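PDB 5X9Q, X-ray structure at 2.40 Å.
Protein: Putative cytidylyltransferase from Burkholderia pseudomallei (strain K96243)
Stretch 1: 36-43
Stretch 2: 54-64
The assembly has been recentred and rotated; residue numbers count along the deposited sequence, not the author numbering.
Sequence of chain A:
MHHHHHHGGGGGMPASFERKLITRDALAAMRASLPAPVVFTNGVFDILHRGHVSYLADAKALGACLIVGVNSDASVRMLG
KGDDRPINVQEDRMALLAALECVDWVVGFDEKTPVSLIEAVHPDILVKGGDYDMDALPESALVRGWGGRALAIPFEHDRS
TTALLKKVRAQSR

Stretch 1 36-43: APVVFTNG
Stretch 2 54-64: SYLADAKALGA

Residues of the strand running through Val39 to Gly43 pack against the helix, already under way at Ser54. Their axes approach to 8.1 Å with 155° between N-to-C directions, so the elements run nearly antiparallel: Pro37 lies by Gly63 (CA to CA 5.0 Å), while at the other end the Tyr55 side chain, whose CA-to-CB bond points sideways, reaches Thr41. Strand torsions are extended, from -106/137 at Val39 to -148/164 at Thr41; from Ser54 to Lys60 phi is -60 to -74 and psi -33 to -44, and psi rises to -20 at Ala61 and -17 at Leu62.

Two hydrogen bonds pin the contact at its ends. Beyond the helix, Ala64 N donates to Pro37 O at 3.0 Å with a nearly straight N-H...O angle of 164°; Pro37 follows a cis peptide bond. At the other end, Tyr55 OH donates to Thr41 OG1 at 2.7 Å, with OG1 near the ring plane at its edge. Tyr55 has chi1 122°, between wells, and chi2 77°; Thr41 is t.

Apolar packing lies between the two bonds and continues at the Ala64 end. Val39 and Thr41 point toward the helix, whereas Phe40 and Asn42 point away, the alternation usual in an extended strand. Val39 (t) places CG1 4.3 Å from Ala59 CB and CG2 3.6 Å from Gly63 CA. Gly63, at -145/-167, permits this approach: an ideal CB there would clash with Val39 CG2 and Pro37 O. Thr41 CG2 lies 4.0 Å from Leu56 CD2, and Pro37 CD 4.3 Å from Ala64 CB.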

# COMPACT_ATOMS: atom_id res chain seq x y z
N ALA A 36 -7.55 -22.08 7.73
CA ALA A 36 -7.86 -22.53 6.38
C ALA A 36 -8.99 -21.66 5.85
O ALA A 36 -9.79 -21.16 6.62
CB ALA A 36 -8.22 -23.99 6.39
N PRO A 37 -9.03 -21.42 4.53
CA PRO A 37 -8.07 -21.84 3.50
C PRO A 37 -6.91 -20.86 3.39
O PRO A 37 -7.10 -19.64 3.47
CB PRO A 37 -8.91 -21.83 2.22
CG PRO A 37 -9.97 -20.83 2.46
CD PRO A 37 -10.24 -20.80 3.94
N VAL A 38 -5.71 -21.40 3.22
CA VAL A 38 -4.51 -20.60 3.08
C VAL A 38 -4.29 -20.21 1.63
O VAL A 38 -4.28 -21.07 0.73
CB VAL A 38 -3.30 -21.34 3.62
CG1 VAL A 38 -2.03 -20.55 3.38
CG2 VAL A 38 -3.51 -21.65 5.11
N VAL A 39 -4.13 -18.91 1.39
CA VAL A 39 -3.95 -18.39 0.05
C VAL A 39 -2.49 -17.98 -0.19
O VAL A 39 -1.84 -17.36 0.68
CB VAL A 39 -4.89 -17.22 -0.21
CG1 VAL A 39 -4.91 -16.88 -1.68
CG2 VAL A 39 -6.30 -17.60 0.22
N PHE A 40 -1.97 -18.34 -1.35
CA PHE A 40 -0.60 -18.03 -1.69
C PHE A 40 -0.54 -17.30 -3.00
O PHE A 40 -1.31 -17.60 -3.91
CB PHE A 40 0.26 -19.29 -1.78
CG PHE A 40 1.70 -19.00 -2.10
CD1 PHE A 40 2.13 -18.84 -3.41
CD2 PHE A 40 2.62 -18.89 -1.08
CE1 PHE A 40 3.44 -18.55 -3.69
CE2 PHE A 40 3.95 -18.61 -1.35
CZ PHE A 40 4.36 -18.43 -2.66
N THR A 41 0.38 -16.33 -3.07
CA THR A 41 0.76 -15.72 -4.33
C THR A 41 2.24 -15.30 -4.32
O THR A 41 2.85 -15.17 -3.26
CB THR A 41 -0.12 -14.51 -4.65
OG1 THR A 41 0.01 -14.20 -6.04
CG2 THR A 41 0.30 -13.29 -3.83
N ASN A 42 2.81 -15.04 -5.48
CA ASN A 42 4.20 -14.65 -5.55
C ASN A 42 4.42 -13.60 -6.61
O ASN A 42 3.58 -13.44 -7.51
CB ASN A 42 5.11 -15.84 -5.83
CG ASN A 42 4.82 -16.50 -7.17
OD1 ASN A 42 5.61 -16.39 -8.09
ND2 ASN A 42 3.71 -17.21 -7.26
N GLY A 43 5.53 -12.87 -6.49
CA GLY A 43 5.86 -11.86 -7.47
C GLY A 43 7.10 -11.06 -7.13
O GLY A 43 7.72 -11.22 -6.08
N SER A 54 -5.18 -4.25 -5.78
CA SER A 54 -6.56 -4.65 -6.04
C SER A 54 -6.60 -6.17 -6.04
O SER A 54 -7.50 -6.78 -5.46
CB SER A 54 -7.03 -4.10 -7.39
OG SER A 54 -7.31 -2.71 -7.30
N TYR A 55 -5.62 -6.79 -6.69
CA TYR A 55 -5.52 -8.23 -6.76
C TYR A 55 -5.06 -8.83 -5.46
O TYR A 55 -5.46 -9.92 -5.16
CB TYR A 55 -4.69 -8.67 -7.98
CG TYR A 55 -3.48 -9.52 -7.71
CD1 TYR A 55 -3.59 -10.86 -7.42
CD2 TYR A 55 -2.25 -8.98 -7.74
CE1 TYR A 55 -2.47 -11.62 -7.15
CE2 TYR A 55 -1.13 -9.72 -7.49
CZ TYR A 55 -1.24 -11.03 -7.20
OH TYR A 55 -0.09 -11.69 -6.96
N LEU A 56 -4.21 -8.13 -4.71
CA LEU A 56 -3.77 -8.66 -3.42
C LEU A 56 -4.95 -8.75 -2.45
O LEU A 56 -5.01 -9.65 -1.61
CB LEU A 56 -2.66 -7.79 -2.84
CG LEU A 56 -1.24 -8.06 -3.35
CD1 LEU A 56 -0.22 -7.29 -2.52
CD2 LEU A 56 -0.94 -9.55 -3.33
N ALA A 57 -5.87 -7.81 -2.57
CA ALA A 57 -7.07 -7.72 -1.74
C ALA A 57 -8.11 -8.78 -2.08
O ALA A 57 -8.64 -9.42 -1.18
CB ALA A 57 -7.68 -6.31 -1.83
N ASP A 58 -8.31 -9.01 -3.37
CA ASP A 58 -9.24 -10.04 -3.82
C ASP A 58 -8.74 -11.44 -3.44
O ASP A 58 -9.53 -12.31 -3.08
CB ASP A 58 -9.45 -9.95 -5.34
CG ASP A 58 -10.37 -8.81 -5.73
OD1 ASP A 58 -11.07 -8.28 -4.84
OD2 ASP A 58 -10.41 -8.46 -6.93
N ALA A 59 -7.42 -11.66 -3.52
CA ALA A 59 -6.85 -12.96 -3.17
C ALA A 59 -7.13 -13.20 -1.69
O ALA A 59 -7.55 -14.30 -1.32
CB ALA A 59 -5.34 -13.00 -3.47
N LYS A 60 -6.96 -12.16 -0.87
CA LYS A 60 -7.24 -12.26 0.57
C LYS A 60 -8.71 -12.64 0.79
O LYS A 60 -9.01 -13.45 1.65
CB LYS A 60 -6.93 -10.94 1.31
CG LYS A 60 -7.28 -10.99 2.81
CD LYS A 60 -6.56 -12.16 3.47
CE LYS A 60 -6.93 -12.35 4.94
NZ LYS A 60 -6.31 -11.40 5.91
N ALA A 61 -9.60 -12.07 -0.01
CA ALA A 61 -11.03 -12.31 0.09
C ALA A 61 -11.44 -13.75 -0.24
O ALA A 61 -12.54 -14.19 0.13
CB ALA A 61 -11.78 -11.34 -0.82
N LEU A 62 -10.58 -14.47 -0.97
CA LEU A 62 -10.85 -15.87 -1.31
C LEU A 62 -10.59 -16.80 -0.15
O LEU A 62 -11.11 -17.92 -0.14
CB LEU A 62 -9.99 -16.32 -2.50
CG LEU A 62 -10.19 -15.66 -3.86
CD1 LEU A 62 -9.13 -16.18 -4.83
CD2 LEU A 62 -11.59 -15.97 -4.38
N GLY A 63 -9.85 -16.35 0.86
CA GLY A 63 -9.42 -17.27 1.90
C GLY A 63 -9.39 -16.59 3.25
O GLY A 63 -9.95 -15.52 3.39
N ALA A 64 -8.77 -17.22 4.24
CA ALA A 64 -8.67 -16.66 5.58
C ALA A 64 -7.26 -16.12 5.88
O ALA A 64 -6.99 -15.55 6.93
CB ALA A 64 -9.05 -17.70 6.61